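Clavulanic acid biosynthesis oligopeptide binding protein 2 (Streptomyces clavuligerus, PDB 2WOL) probably binds oligopeptides as an extracellular solute-binding protein associated with the clavulanic acid biosynthetic pathway. Local coordinates at residues A[322-335]-A[517-529]. Residues are numbered along the deposited sequence; the frame is centred on the assembly and turned at random. Where two conformers were deposited one is given.
Sequences RRAVQYAADKILLQ and VMEHAVLLPLVHD
In this family 5 solute-binding fold helix 503-520 ends and passes through A521 and V522 into strand 523-534, and R322, R323 and Q326 bond to carbonyls of the helix end, the turn and the first strand residue. R322 takes H520 O side-on in its guanidinium plane, through NE and NH2 (both 2.8 Å), while V522 CG1 lies over one face. R323 reaches E519 O with NH2 at 2.8 Å. Such long cationic donors suit a helix C-terminus, whose last carbonyls lack helical partners and whose partly negative dipole end probably favours positive charge. A521, first past the helix, has positive phi; its small CB lets R322 and R323 lie close (R323 CG at 3.8 Å). A turn about CB-CG (chi2 -107°) swings Q326 NE2 between A521 O (3.0 Å) and L523 O (2.9 Å), above each carbonyl plane. Beyond it, L524 CD2 packs on A329 CB and L334 CD1 on L526 CD2, aliphatic groups that need no polar partners between helix and strand. K331 NZ bonds weakly to P525 O and more firmly to T348 O. Helix 401-414 packs against L334, helix 375-384 touches R323, and strand 303-309 pairs antiparallel with strand 523-534, where L526 and V527 form a classic bulge opposite H305.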
# COMPACT_ATOMS: atom_id res chain seq x y z
N ARG A 322 20.78 -11.54 16.35
CA ARG A 322 19.48 -11.31 15.71
C ARG A 322 18.50 -12.44 16.02
O ARG A 322 17.33 -12.19 16.29
CB ARG A 322 19.64 -11.11 14.20
CG ARG A 322 20.59 -9.96 13.85
CD ARG A 322 20.48 -9.53 12.40
NE ARG A 322 20.82 -10.59 11.45
CZ ARG A 322 22.04 -10.78 10.93
NH1 ARG A 322 23.06 -10.00 11.29
NH2 ARG A 322 22.24 -11.76 10.06
N ARG A 323 19.00 -13.68 16.01
CA ARG A 323 18.16 -14.83 16.36
C ARG A 323 17.76 -14.83 17.83
O ARG A 323 16.64 -15.21 18.16
CB ARG A 323 18.86 -16.14 15.97
CG ARG A 323 18.96 -16.31 14.46
CD ARG A 323 19.67 -17.59 14.06
NE ARG A 323 19.68 -17.70 12.60
CZ ARG A 323 20.52 -18.47 11.91
NH1 ARG A 323 21.42 -19.23 12.52
NH2 ARG A 323 20.44 -18.48 10.58
N ALA A 324 18.67 -14.38 18.70
CA ALA A 324 18.35 -14.24 20.12
C ALA A 324 17.13 -13.34 20.29
O ALA A 324 16.22 -13.66 21.05
CB ALA A 324 19.54 -13.69 20.88
N VAL A 325 17.13 -12.22 19.58
CA VAL A 325 16.01 -11.27 19.64
C VAL A 325 14.71 -11.93 19.16
O VAL A 325 13.66 -11.76 19.79
CB VAL A 325 16.32 -9.99 18.83
CG1 VAL A 325 15.08 -9.10 18.73
CG2 VAL A 325 17.47 -9.23 19.48
N GLN A 326 14.78 -12.69 18.07
CA GLN A 326 13.59 -13.37 17.55
C GLN A 326 13.03 -14.35 18.59
O GLN A 326 11.83 -14.35 18.85
CB GLN A 326 13.90 -14.09 16.24
CG GLN A 326 14.54 -13.22 15.15
CD GLN A 326 13.62 -12.87 14.00
OE1 GLN A 326 12.46 -13.30 13.93
NE2 GLN A 326 14.14 -12.09 13.06
N TYR A 327 13.90 -15.17 19.18
CA TYR A 327 13.46 -16.15 20.18
C TYR A 327 12.88 -15.51 21.44
O TYR A 327 11.96 -16.06 22.05
CB TYR A 327 14.61 -17.08 20.58
CG TYR A 327 14.93 -18.17 19.59
CD1 TYR A 327 16.19 -18.25 19.00
CD2 TYR A 327 13.98 -19.14 19.26
CE1 TYR A 327 16.50 -19.25 18.10
CE2 TYR A 327 14.28 -20.15 18.35
CZ TYR A 327 15.55 -20.21 17.78
OH TYR A 327 15.86 -21.21 16.88
N ALA A 328 13.44 -14.37 21.84
CA ALA A 328 13.04 -13.70 23.09
C ALA A 328 11.86 -12.74 22.93
O ALA A 328 11.46 -12.09 23.89
CB ALA A 328 14.24 -12.99 23.72
N ALA A 329 11.31 -12.67 21.73
CA ALA A 329 10.14 -11.84 21.48
C ALA A 329 8.91 -12.46 22.13
O ALA A 329 8.58 -13.62 21.87
CB ALA A 329 9.92 -11.67 19.98
N ASP A 330 8.25 -11.70 23.00
CA ASP A 330 6.98 -12.13 23.56
C ASP A 330 5.89 -11.69 22.59
O ASP A 330 5.44 -10.55 22.64
CB ASP A 330 6.77 -11.52 24.96
CG ASP A 330 5.49 -12.00 25.64
OD1 ASP A 330 4.56 -12.44 24.94
OD2 ASP A 330 5.42 -11.92 26.88
N LYS A 331 5.49 -12.61 21.71
CA LYS A 331 4.57 -12.27 20.62
C LYS A 331 3.19 -11.85 21.12
O LYS A 331 2.51 -11.06 20.48
CB LYS A 331 4.44 -13.45 19.65
CG LYS A 331 5.74 -13.94 18.98
CD LYS A 331 6.45 -12.88 18.12
CE LYS A 331 5.61 -12.39 16.94
NZ LYS A 331 5.33 -13.44 15.91
N ILE A 332 2.80 -12.40 22.27
CA ILE A 332 1.52 -12.07 22.89
C ILE A 332 1.55 -10.65 23.43
O ILE A 332 0.65 -9.85 23.15
CB ILE A 332 1.16 -13.09 24.01
CG1 ILE A 332 1.11 -14.53 23.45
CG2 ILE A 332 -0.15 -12.70 24.71
CD1 ILE A 332 0.12 -14.74 22.29
N LEU A 333 2.61 -10.32 24.18
CA LEU A 333 2.82 -8.97 24.71
C LEU A 333 2.91 -7.94 23.58
O LEU A 333 2.36 -6.84 23.68
CB LEU A 333 4.09 -8.93 25.56
CG LEU A 333 4.43 -7.66 26.34
CD1 LEU A 333 3.47 -7.48 27.52
CD2 LEU A 333 5.88 -7.66 26.82
N LEU A 334 3.61 -8.32 22.51
CA LEU A 334 3.80 -7.43 21.37
C LEU A 334 2.49 -7.18 20.63
O LEU A 334 2.22 -6.06 20.20
CB LEU A 334 4.88 -7.98 20.43
CG LEU A 334 6.31 -7.83 20.99
CD1 LEU A 334 7.25 -8.89 20.42
CD2 LEU A 334 6.84 -6.44 20.72
N GLN A 335 1.67 -8.22 20.50
CA GLN A 335 0.35 -8.08 19.90
C GLN A 335 -0.56 -7.22 20.78
O GLN A 335 -1.33 -6.40 20.27
CB GLN A 335 -0.28 -9.44 19.65
CG GLN A 335 -1.65 -9.36 19.00
CD GLN A 335 -2.15 -10.71 18.55
OE1 GLN A 335 -2.03 -11.70 19.27
NE2 GLN A 335 -2.72 -10.76 17.34
N VAL A 517 15.46 -14.84 3.74
CA VAL A 517 15.35 -13.61 4.53
C VAL A 517 15.19 -13.93 6.02
O VAL A 517 15.83 -13.31 6.86
CB VAL A 517 14.19 -12.70 4.04
CG1 VAL A 517 13.97 -11.53 5.00
CG2 VAL A 517 14.49 -12.19 2.64
N MET A 518 14.34 -14.91 6.34
CA MET A 518 14.15 -15.30 7.73
C MET A 518 15.40 -15.98 8.31
O MET A 518 15.69 -15.81 9.49
CB MET A 518 12.89 -16.15 7.90
CG MET A 518 11.58 -15.34 7.74
SD MET A 518 11.51 -13.79 8.68
CE MET A 518 11.59 -14.40 10.37
N GLU A 519 16.14 -16.71 7.47
CA GLU A 519 17.44 -17.26 7.90
C GLU A 519 18.40 -16.14 8.34
O GLU A 519 19.13 -16.30 9.32
CB GLU A 519 18.07 -18.11 6.80
CG GLU A 519 17.38 -19.44 6.57
CD GLU A 519 17.83 -20.15 5.30
OE1 GLU A 519 18.71 -19.62 4.58
OE2 GLU A 519 17.30 -21.25 5.02
N HIS A 520 18.38 -15.02 7.62
CA HIS A 520 19.18 -13.85 8.00
C HIS A 520 18.75 -13.24 9.33
O HIS A 520 19.55 -12.59 10.01
CB HIS A 520 19.11 -12.77 6.92
CG HIS A 520 20.00 -13.03 5.74
ND1 HIS A 520 21.37 -12.90 5.79
CD2 HIS A 520 19.70 -13.40 4.47
CE1 HIS A 520 21.88 -13.18 4.61
NE2 HIS A 520 20.89 -13.49 3.79
N ALA A 521 17.47 -13.43 9.68
CA ALA A 521 16.90 -12.97 10.96
C ALA A 521 16.89 -11.44 11.13
O ALA A 521 16.78 -10.93 12.25
CB ALA A 521 17.58 -13.67 12.16
N VAL A 522 16.99 -10.71 10.02
CA VAL A 522 16.99 -9.25 10.05
C VAL A 522 15.60 -8.63 10.24
O VAL A 522 15.49 -7.48 10.66
CB VAL A 522 17.69 -8.63 8.81
CG1 VAL A 522 19.20 -8.89 8.86
CG2 VAL A 522 17.09 -9.16 7.52
N LEU A 523 14.56 -9.41 9.95
CA LEU A 523 13.18 -8.94 10.14
C LEU A 523 12.44 -9.85 11.11
O LEU A 523 12.39 -11.07 10.92
CB LEU A 523 12.43 -8.88 8.80
CG LEU A 523 13.01 -8.00 7.69
CD1 LEU A 523 12.13 -8.05 6.45
CD2 LEU A 523 13.20 -6.57 8.15
N LEU A 524 11.88 -9.24 12.16
CA LEU A 524 11.05 -9.93 13.13
C LEU A 524 9.58 -9.58 12.87
O LEU A 524 9.14 -8.48 13.20
CB LEU A 524 11.45 -9.54 14.56
CG LEU A 524 10.53 -9.91 15.73
CD1 LEU A 524 10.26 -11.42 15.82
CD2 LEU A 524 11.12 -9.40 17.04
N PRO A 525 8.83 -10.52 12.27
CA PRO A 525 7.41 -10.30 11.99
C PRO A 525 6.62 -10.30 13.29
O PRO A 525 6.86 -11.15 14.15
CB PRO A 525 7.01 -11.50 11.13
CG PRO A 525 8.24 -12.29 10.88
CD PRO A 525 9.28 -11.86 11.85
N LEU A 526 5.68 -9.37 13.42
CA LEU A 526 4.83 -9.32 14.61
C LEU A 526 3.40 -9.71 14.28
O LEU A 526 2.94 -10.79 14.66
CB LEU A 526 4.88 -7.93 15.27
CG LEU A 526 6.27 -7.44 15.71
CD1 LEU A 526 6.17 -6.06 16.32
CD2 LEU A 526 6.90 -8.41 16.69
N VAL A 527 2.70 -8.84 13.56
CA VAL A 527 1.32 -9.12 13.14
C VAL A 527 1.06 -8.62 11.74
O VAL A 527 1.71 -7.68 11.28
CB VAL A 527 0.26 -8.49 14.10
CG1 VAL A 527 0.36 -9.07 15.52
CG2 VAL A 527 0.37 -6.96 14.13
N HIS A 528 0.12 -9.27 11.06
CA HIS A 528 -0.51 -8.67 9.89
C HIS A 528 -1.69 -7.85 10.40
O HIS A 528 -2.58 -8.36 11.10
CB HIS A 528 -0.98 -9.73 8.90
CG HIS A 528 0.13 -10.44 8.20
ND1 HIS A 528 1.07 -9.78 7.43
CD2 HIS A 528 0.45 -11.75 8.13
CE1 HIS A 528 1.93 -10.65 6.93
NE2 HIS A 528 1.57 -11.86 7.34
N ASP A 529 -1.67 -6.56 10.06
CA ASP A 529 -2.63 -5.61 10.59
C ASP A 529 -4.06 -5.89 10.13
O ASP A 529 -4.29 -6.41 9.03
CB ASP A 529 -2.21 -4.16 10.29
CG ASP A 529 -1.09 -3.68 11.21
OD1 ASP A 529 -1.18 -3.91 12.44
OD2 ASP A 529 -0.13 -3.07 10.70
O HOH W 1 3.34 -10.01 17.86
O HOH W 2 7.58 -14.15 14.53